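Local coordinates for putative prephenate dehydratase (Streptococcus mutans, PDB 4LUB), which probably catalyses the decarboxylating dehydration of prephenate to phenylpyruvate, a step in the biosynthesis of L-phenylalanine, at residues V53-E58 with N171-W176; V77-L82 with G269-Y274. One frame throughout, in Å; residues are numbered along the deposited sequence.

In the fold
Interactions 1 and 2 belong to one mixed sheet and their centres lie about 12 Å apart. Interaction 1 pairs strands 48-55 and 172-179 antiparallel, interaction 2 pairs strands 75-83 and 264-274 in parallel, and strand 172-179 lies against 75-83, so the order across the sheet is 48-55, 172-179, 75-83, 264-274. Along the chain the segments alternate: 53-58, 77-82, 171-176, 269-274. E79 of interaction 2 ties the two together, its OE1 meeting R174 NH2 at 2.6 Å in a salt bridge. Interaction 1 lies within the prephenate dehydratase part of the chain, whereas interaction 2 joins that part to the ACT part, making the sheet continuous between the two.

Interaction 1 (V53-E58 with N171-W176)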
ATOM      1  N   VAL B  53       4.438  11.806   5.586  1.00 23.37           N
ATOM      2  CA  VAL B  53       3.834  10.480   5.649  1.00 22.96           C
ATOM      3  C   VAL B  53       3.315   9.955   4.309  1.00 21.98           C
ATOM      4  O   VAL B  53       3.316   8.753   4.082  1.00 22.24           O
ATOM      5  CB  VAL B  53       2.693  10.436   6.708  1.00 26.48           C
ATOM      6  CG1 VAL B  53       3.138  11.132   7.984  1.00 23.44           C
ATOM      7  CG2 VAL B  53       1.380  11.014   6.173  1.00 22.17           C
ATOM      8  N   GLU B  54       2.861  10.839   3.428  1.00 20.65           N
ATOM      9  CA  GLU B  54       2.327  10.387   2.151  1.00 21.69           C
ATOM     10  C   GLU B  54       2.463  11.413   1.044  1.00 22.87           C
ATOM     11  O   GLU B  54       2.191  12.586   1.259  1.00 23.80           O
ATOM     12  CB  GLU B  54       0.843  10.013   2.288  1.00 19.46           C
ATOM     13  CG  GLU B  54       0.229   9.514   0.983  1.00 21.11           C
ATOM     14  CD  GLU B  54      -1.191   9.031   1.143  1.00 26.73           C
ATOM     15  OE1 GLU B  54      -1.668   8.977   2.297  1.00 26.68           O
ATOM     16  OE2 GLU B  54      -1.822   8.688   0.119  1.00 26.35           O
ATOM     17  N   ASN B  55       2.822  10.951  -0.151  1.00 22.01           N
ATOM     18  CA  ASN B  55       2.939  11.817  -1.319  1.00 23.33           C
ATOM     19  C   ASN B  55       1.926  11.409  -2.379  1.00 24.61           C
ATOM     20  O   ASN B  55       1.626  10.225  -2.540  1.00 24.55           O
ATOM     21  CB  ASN B  55       4.356  11.776  -1.896  1.00 29.18           C
ATOM     22  CG  ASN B  55       4.507  12.652  -3.125  1.00 34.42           C
ATOM     23  OD1 ASN B  55       4.312  12.190  -4.248  1.00 37.55           O
ATOM     24  ND2 ASN B  55       4.809  13.932  -2.919  1.00 37.28           N
ATOM     25  N   SER B  56       1.415  12.394  -3.107  1.00 24.68           N
ATOM     26  CA  SER B  56       0.371  12.177  -4.102  1.00 29.03           C
ATOM     27  C   SER B  56       0.817  11.296  -5.278  1.00 29.28           C
ATOM     28  O   SER B  56      -0.022  10.770  -6.013  1.00 29.66           O
ATOM     29  CB  SER B  56      -0.163  13.528  -4.599  1.00 28.85           C
ATOM     30  OG  SER B  56       0.757  14.178  -5.447  1.00 32.93           O
ATOM     31  N   ILE B  57       2.124  11.142  -5.468  1.00 26.61           N
ATOM     32  CA  ILE B  57       2.626  10.334  -6.582  1.00 32.15           C
ATOM     33  C   ILE B  57       3.289   9.040  -6.095  1.00 32.34           C
ATOM     34  O   ILE B  57       2.968   7.959  -6.587  1.00 32.58           O
ATOM     35  CB  ILE B  57       3.611  11.122  -7.466  1.00 38.46           C
ATOM     36  CG1 ILE B  57       2.881  12.283  -8.149  1.00 41.97           C
ATOM     37  CG2 ILE B  57       4.197  10.235  -8.547  1.00 37.60           C
ATOM     38  CD1 ILE B  57       1.626  11.884  -8.881  1.00 46.51           C
ATOM     39  N   GLU B  58       4.207   9.137  -5.140  1.00 35.08           N
ATOM     40  CA  GLU B  58       4.873   7.946  -4.608  1.00 37.06           C
ATOM     41  C   GLU B  58       4.019   7.130  -3.635  1.00 32.44           C
ATOM     42  O   GLU B  58       4.191   5.915  -3.516  1.00 31.66           O
ATOM     43  CB  GLU B  58       6.172   8.343  -3.912  1.00 46.38           C
ATOM     44  CG  GLU B  58       7.304   8.703  -4.855  1.00 58.50           C
ATOM     45  CD  GLU B  58       8.381   9.490  -4.144  1.00 69.27           C
ATOM     46  OE1 GLU B  58       8.025  10.439  -3.411  1.00 73.06           O
ATOM     47  OE2 GLU B  58       9.573   9.147  -4.293  1.00 71.75           O
ATOM     48  N   ASN B 171       3.768  16.729  -6.474  1.00 80.31           N
ATOM     49  CA  ASN B 171       2.729  17.739  -6.208  1.00 67.72           C
ATOM     50  C   ASN B 171       2.311  17.970  -4.753  1.00 55.30           C
ATOM     51  O   ASN B 171       2.488  19.072  -4.234  1.00 55.25           O
ATOM     52  CB  ASN B 171       1.480  17.413  -7.026  1.00 68.02           C
ATOM     53  CG  ASN B 171       0.895  18.643  -7.709  1.00 71.49           C
ATOM     54  OD1 ASN B 171       1.147  19.781  -7.300  1.00 74.30           O
ATOM     55  ND2 ASN B 171       0.125  18.417  -8.770  1.00 72.63           N
ATOM     56  N   TYR B 172       1.725  16.969  -4.101  1.00 42.55           N
ATOM     57  CA  TYR B 172       1.261  17.167  -2.725  1.00 37.76           C
ATOM     58  C   TYR B 172       1.686  16.083  -1.741  1.00 34.56           C
ATOM     59  O   TYR B 172       1.600  14.887  -2.022  1.00 31.38           O
ATOM     60  CB  TYR B 172      -0.258  17.297  -2.671  1.00 39.56           C
ATOM     61  CG  TYR B 172      -0.779  18.621  -3.175  1.00 46.31           C
ATOM     62  CD1 TYR B 172      -0.926  19.699  -2.310  1.00 50.46           C
ATOM     63  CD2 TYR B 172      -1.118  18.801  -4.509  1.00 49.47           C
ATOM     64  CE1 TYR B 172      -1.399  20.916  -2.758  1.00 53.63           C
ATOM     65  CE2 TYR B 172      -1.594  20.016  -4.969  1.00 52.90           C
ATOM     66  CZ  TYR B 172      -1.734  21.071  -4.086  1.00 55.31           C
ATOM     67  OH  TYR B 172      -2.207  22.287  -4.532  1.00 58.52           O
ATOM     68  N   THR B 173       2.131  16.523  -0.569  1.00 31.85           N
ATOM     69  CA  THR B 173       2.585  15.616   0.473  1.00 32.39           C
ATOM     70  C   THR B 173       1.856  15.908   1.776  1.00 32.19           C
ATOM     71  O   THR B 173       1.650  17.069   2.148  1.00 33.61           O
ATOM     72  CB  THR B 173       4.104  15.725   0.706  1.00 35.88           C
ATOM     73  OG1 THR B 173       4.792  15.429  -0.513  1.00 37.89           O
ATOM     74  CG2 THR B 173       4.576  14.749   1.796  1.00 33.34           C
ATOM     75  N   ARG B 174       1.518  14.841   2.488  1.00 28.83           N
ATOM     76  CA  ARG B 174       0.910  14.945   3.799  1.00 26.61           C
ATOM     77  C   ARG B 174       2.034  14.825   4.819  1.00 24.51           C
ATOM     78  O   ARG B 174       2.862  13.925   4.719  1.00 25.61           O
ATOM     79  CB  ARG B 174      -0.124  13.825   4.000  1.00 22.26           C
ATOM     80  CG  ARG B 174      -1.279  13.873   3.016  1.00 24.72           C
ATOM     81  CD  ARG B 174      -2.148  12.618   3.061  1.00 24.54           C
ATOM     82  NE  ARG B 174      -2.930  12.552   4.294  1.00 23.49           N
ATOM     83  CZ  ARG B 174      -3.320  11.425   4.879  1.00 22.94           C
ATOM     84  NH1 ARG B 174      -3.045  10.257   4.317  1.00 21.77           N
ATOM     85  NH2 ARG B 174      -4.028  11.470   6.000  1.00 20.01           N
ATOM     86  N   PHE B 175       2.051  15.729   5.794  1.00 21.80           N
ATOM     87  CA  PHE B 175       3.018  15.686   6.887  1.00 23.33           C
ATOM     88  C   PHE B 175       2.229  15.563   8.178  1.00 24.29           C
ATOM     89  O   PHE B 175       1.171  16.169   8.328  1.00 25.30           O
ATOM     90  CB  PHE B 175       3.918  16.942   6.944  1.00 23.44           C
ATOM     91  CG  PHE B 175       4.787  17.142   5.731  1.00 24.94           C
ATOM     92  CD1 PHE B 175       4.262  17.625   4.544  1.00 25.75           C
ATOM     93  CD2 PHE B 175       6.139  16.840   5.785  1.00 24.58           C
ATOM     94  CE1 PHE B 175       5.074  17.805   3.435  1.00 27.73           C
ATOM     95  CE2 PHE B 175       6.953  17.008   4.680  1.00 24.77           C
ATOM     96  CZ  PHE B 175       6.420  17.488   3.500  1.00 26.24           C
ATOM     97  N   TRP B 176       2.723  14.733   9.085  1.00 22.46           N
ATOM     98  CA  TRP B 176       2.144  14.636  10.409  1.00 24.58           C
ATOM     99  C   TRP B 176       2.976  15.305  11.491  1.00 27.71           C
ATOM    100  O   TRP B 176       4.203  15.207  11.505  1.00 27.93           O
ATOM    101  CB  TRP B 176       1.915  13.168  10.769  1.00 24.69           C
ATOM    102  CG  TRP B 176       0.684  12.605  10.152  1.00 20.89           C
ATOM    103  CD1 TRP B 176      -0.258  13.282   9.425  1.00 20.18           C
ATOM    104  CD2 TRP B 176       0.261  11.241  10.194  1.00 18.08           C
ATOM    105  NE1 TRP B 176      -1.249  12.414   9.019  1.00 22.89           N
ATOM    106  CE2 TRP B 176      -0.957  11.160   9.489  1.00 20.12           C
ATOM    107  CE3 TRP B 176       0.791  10.080  10.774  1.00 21.00           C
ATOM    108  CZ2 TRP B 176      -1.647   9.963   9.331  1.00 21.88           C
ATOM    109  CZ3 TRP B 176       0.103   8.893  10.622  1.00 21.97           C
ATOM    110  CH2 TRP B 176      -1.108   8.841   9.904  1.00 20.52           C
TER
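V53 crosses the W176 indole at about a right angle, with both methyls over one ring face. CG1 lies 3.6 Å from W176 CG, towards the rim, while CG2 makes a CH-pi contact 4.0 Å from the centroid of the five-membered ring and only 7° off its normal. V53 and E54 both face R174, a classic beta bulge: R174 O takes a nearly straight bond from V53 N and a weak one from E54 N, and R174 N returns one to E54 O.

The side chains of E54 and R174 run side by side. E54 is extended, with CG anti to the backbone N (chi1 -179°), and R174 NH1 reaches E54 OE1 at 2.8 Å in a salt bridge. NH1 comes to the anti side of OE1 but well out of the carboxylate plane, while OE1 itself lies in the guanidinium plane; the two flat groups are turned 68° apart. K224 shares OE1, D242 shares NH1, R174 NH2 is salt-bridged to E79, and E54 OE2 bonds Y237 of the second subunit. Beyond the bulge N55 ND2 bonds T173 OG1 at 2.8 Å.

Helix 62-70 packs on V53 and W176, helix 14-22 on F175, and strand 75-83 flanks strand 172-179.

Interaction 2 (V77-L82 with G269-Y274); sequences VAEIIL and GKYAVY
E79 and Y274 carry the central backbone exchange between these parallel strands, whose axes differ in direction by 17°. E79 N donates to A272 O at 2.9 Å, E79 O accepts from Y274 N at 2.8 Å, and Y274 O in turn accepts from I81 N at 2.8 Å. CA-H...O contacts from V273 to E79 O and from I80 to Y274 O accompany them.

Nearer G269 the strands are bridged by solvent. One water donates to V77 O and accepts from A272 N, and a second donates to both V77 O and K270 O. V77 and A78 both face V177, a classic beta bulge on the side of strand 172-179.

This pairing joins the prephenate dehydratase and ACT parts of the chain: strand 264-274 pairs with 75-83 and also, antiparallel, with 189-199.

Among the polar side chains, E79 is extended with CG anti to the backbone N (chi1 -176°). Its OE1 lies 3.2 Å from Y271 CE1, the carboxylate inclined 38° to the ring plane, and is gripped by R174 and W176; Y271 OH bonds S195. E79 and V273 lie side by side, OE2 of the former touching CG1 of the latter.

Apolar contacts include V273 CG1, which meets I81 CD1 at 3.7 Å. On the opposite face from E79 and V273, A78 CB approaches the edge of the Y274 ring, 4.3 Å from CE2, and I80 CG1 is equally far from Y274 CB.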
ATOM      1  N   VAL B  77      -1.042  14.208  15.777  1.00 23.41           N
ATOM      2  CA  VAL B  77      -1.950  15.143  16.445  1.00 22.91           C
ATOM      3  C   VAL B  77      -2.335  16.322  15.551  1.00 25.93           C
ATOM      4  O   VAL B  77      -3.200  17.123  15.900  1.00 27.31           O
ATOM      5  CB  VAL B  77      -1.344  15.661  17.774  1.00 26.46           C
ATOM      6  CG1 VAL B  77      -1.245  14.526  18.774  1.00 23.69           C
ATOM      7  CG2 VAL B  77       0.025  16.316  17.546  1.00 21.43           C
ATOM      8  N   ALA B  78      -1.689  16.419  14.394  1.00 27.24           N
ATOM      9  CA  ALA B  78      -2.060  17.387  13.370  1.00 25.71           C
ATOM     10  C   ALA B  78      -1.475  16.957  12.030  1.00 23.68           C
ATOM     11  O   ALA B  78      -0.388  16.373  11.981  1.00 24.20           O
ATOM     12  CB  ALA B  78      -1.575  18.787  13.739  1.00 24.47           C
ATOM     13  N   GLU B  79      -2.190  17.258  10.950  1.00 23.78           N
ATOM     14  CA  GLU B  79      -1.684  17.025   9.601  1.00 27.30           C
ATOM     15  C   GLU B  79      -1.591  18.319   8.790  1.00 24.42           C
ATOM     16  O   GLU B  79      -2.536  19.098   8.762  1.00 21.29           O
ATOM     17  CB  GLU B  79      -2.583  16.030   8.868  1.00 23.64           C
ATOM     18  CG  GLU B  79      -2.086  15.640   7.486  1.00 21.26           C
ATOM     19  CD  GLU B  79      -3.024  14.665   6.810  1.00 19.75           C
ATOM     20  OE1 GLU B  79      -3.211  13.567   7.362  1.00 19.26           O
ATOM     21  OE2 GLU B  79      -3.512  14.953   5.700  1.00 21.96           O
ATOM     22  N   ILE B  80      -0.451  18.542   8.140  1.00 24.65           N
ATOM     23  CA  ILE B  80      -0.291  19.678   7.227  1.00 27.24           C
ATOM     24  C   ILE B  80       0.030  19.173   5.828  1.00 27.42           C
ATOM     25  O   ILE B  80       0.960  18.392   5.638  1.00 28.36           O
ATOM     26  CB  ILE B  80       0.801  20.668   7.698  1.00 29.06           C
ATOM     27  CG1 ILE B  80       0.390  21.304   9.026  1.00 29.77           C
ATOM     28  CG2 ILE B  80       1.006  21.778   6.665  1.00 27.10           C
ATOM     29  CD1 ILE B  80       1.551  21.838   9.849  1.00 31.90           C
ATOM     30  N   ILE B  81      -0.773  19.590   4.858  1.00 25.28           N
ATOM     31  CA  ILE B  81      -0.522  19.266   3.458  1.00 26.30           C
ATOM     32  C   ILE B  81       0.242  20.362   2.718  1.00 25.97           C
ATOM     33  O   ILE B  81      -0.166  21.520   2.706  1.00 26.96           O
ATOM     34  CB  ILE B  81      -1.838  18.975   2.722  1.00 25.01           C
ATOM     35  CG1 ILE B  81      -2.542  17.789   3.385  1.00 22.91           C
ATOM     36  CG2 ILE B  81      -1.566  18.628   1.263  1.00 26.76           C
ATOM     37  CD1 ILE B  81      -3.883  17.441   2.754  1.00 22.16           C
ATOM     38  N   LEU B  82       1.365  19.974   2.123  1.00 29.08           N
ATOM     39  CA  LEU B  82       2.242  20.872   1.369  1.00 31.79           C
ATOM     40  C   LEU B  82       2.228  20.631  -0.131  1.00 33.57           C
ATOM     41  O   LEU B  82       2.409  19.503  -0.576  1.00 32.68           O
ATOM     42  CB  LEU B  82       3.689  20.734   1.859  1.00 32.74           C
ATOM     43  CG  LEU B  82       4.688  21.827   1.449  1.00 38.05           C
ATOM     44  CD1 LEU B  82       4.484  23.137   2.199  1.00 37.91           C
ATOM     45  CD2 LEU B  82       6.120  21.324   1.606  1.00 38.71           C
ATOM     46  N   GLY B 269      -3.497   8.129  15.117  1.00 30.07           N
ATOM     47  CA  GLY B 269      -3.762   9.543  15.307  1.00 28.87           C
ATOM     48  C   GLY B 269      -5.203   9.979  15.111  1.00 26.58           C
ATOM     49  O   GLY B 269      -5.922   9.410  14.290  1.00 23.93           O
ATOM     50  N   LYS B 270      -5.623  10.962  15.907  1.00 26.26           N
ATOM     51  CA  LYS B 270      -6.820  11.765  15.639  1.00 28.44           C
ATOM     52  C   LYS B 270      -6.407  13.215  15.432  1.00 28.04           C
ATOM     53  O   LYS B 270      -5.819  13.820  16.323  1.00 27.68           O
ATOM     54  CB  LYS B 270      -7.849  11.686  16.776  1.00 31.68           C
ATOM     55  CG  LYS B 270      -8.311  10.296  17.164  1.00 39.85           C
ATOM     56  CD  LYS B 270      -9.373  10.407  18.246  1.00 48.02           C
ATOM     57  CE  LYS B 270      -9.718   9.073  18.876  1.00 52.92           C
ATOM     58  NZ  LYS B 270     -10.776   9.247  19.919  1.00 58.73           N
ATOM     59  N   TYR B 271      -6.695  13.783  14.267  1.00 22.45           N
ATOM     60  CA  TYR B 271      -6.066  15.058  13.939  1.00 25.75           C
ATOM     61  C   TYR B 271      -6.907  15.894  12.993  1.00 27.87           C
ATOM     62  O   TYR B 271      -7.728  15.365  12.237  1.00 27.58           O
ATOM     63  CB  TYR B 271      -4.685  14.819  13.316  1.00 23.37           C
ATOM     64  CG  TYR B 271      -4.714  13.782  12.212  1.00 23.43           C
ATOM     65  CD1 TYR B 271      -5.044  14.142  10.908  1.00 22.33           C
ATOM     66  CD2 TYR B 271      -4.436  12.440  12.474  1.00 22.13           C
ATOM     67  CE1 TYR B 271      -5.093  13.203   9.891  1.00 21.54           C
ATOM     68  CE2 TYR B 271      -4.482  11.487  11.459  1.00 22.52           C
ATOM     69  CZ  TYR B 271      -4.809  11.883  10.167  1.00 20.51           C
ATOM     70  OH  TYR B 271      -4.863  10.961   9.150  1.00 22.82           O
ATOM     71  N   ALA B 272      -6.675  17.202  13.017  1.00 27.14           N
ATOM     72  CA  ALA B 272      -7.203  18.082  11.983  1.00 25.00           C
ATOM     73  C   ALA B 272      -6.239  18.113  10.800  1.00 24.02           C
ATOM     74  O   ALA B 272      -5.032  17.911  10.961  1.00 21.06           O
ATOM     75  CB  ALA B 272      -7.429  19.488  12.535  1.00 26.17           C
ATOM     76  N   VAL B 273      -6.790  18.325   9.609  1.00 27.61           N
ATOM     77  CA  VAL B 273      -6.000  18.490   8.397  1.00 27.98           C
ATOM     78  C   VAL B 273      -5.946  19.950   7.964  1.00 27.73           C
ATOM     79  O   VAL B 273      -6.978  20.580   7.761  1.00 26.78           O
ATOM     80  CB  VAL B 273      -6.565  17.641   7.233  1.00 26.98           C
ATOM     81  CG1 VAL B 273      -5.686  17.779   5.988  1.00 26.55           C
ATOM     82  CG2 VAL B 273      -6.733  16.182   7.667  1.00 22.83           C
ATOM     83  N   TYR B 274      -4.733  20.466   7.808  1.00 27.93           N
ATOM     84  CA  TYR B 274      -4.504  21.830   7.348  1.00 26.53           C
ATOM     85  C   TYR B 274      -3.801  21.761   5.999  1.00 27.60           C
ATOM     86  O   TYR B 274      -3.082  20.800   5.736  1.00 27.71           O
ATOM     87  CB  TYR B 274      -3.661  22.604   8.356  1.00 26.01           C
ATOM     88  CG  TYR B 274      -4.208  22.574   9.767  1.00 27.21           C
ATOM     89  CD1 TYR B 274      -5.178  23.477  10.181  1.00 30.95           C
ATOM     90  CD2 TYR B 274      -3.745  21.639  10.689  1.00 29.70           C
ATOM     91  CE1 TYR B 274      -5.678  23.449  11.479  1.00 32.17           C
ATOM     92  CE2 TYR B 274      -4.231  21.608  11.989  1.00 28.16           C
ATOM     93  CZ  TYR B 274      -5.195  22.513  12.378  1.00 31.65           C
ATOM     94  OH  TYR B 274      -5.679  22.478  13.667  1.00 32.37           O
TER
HETATM   95  O   HOH W   1      -5.235  18.658  15.090  1.00 24.42           O
HETATM   96  O   HOH W   2      -5.159  16.129  17.594  1.00 37.68           O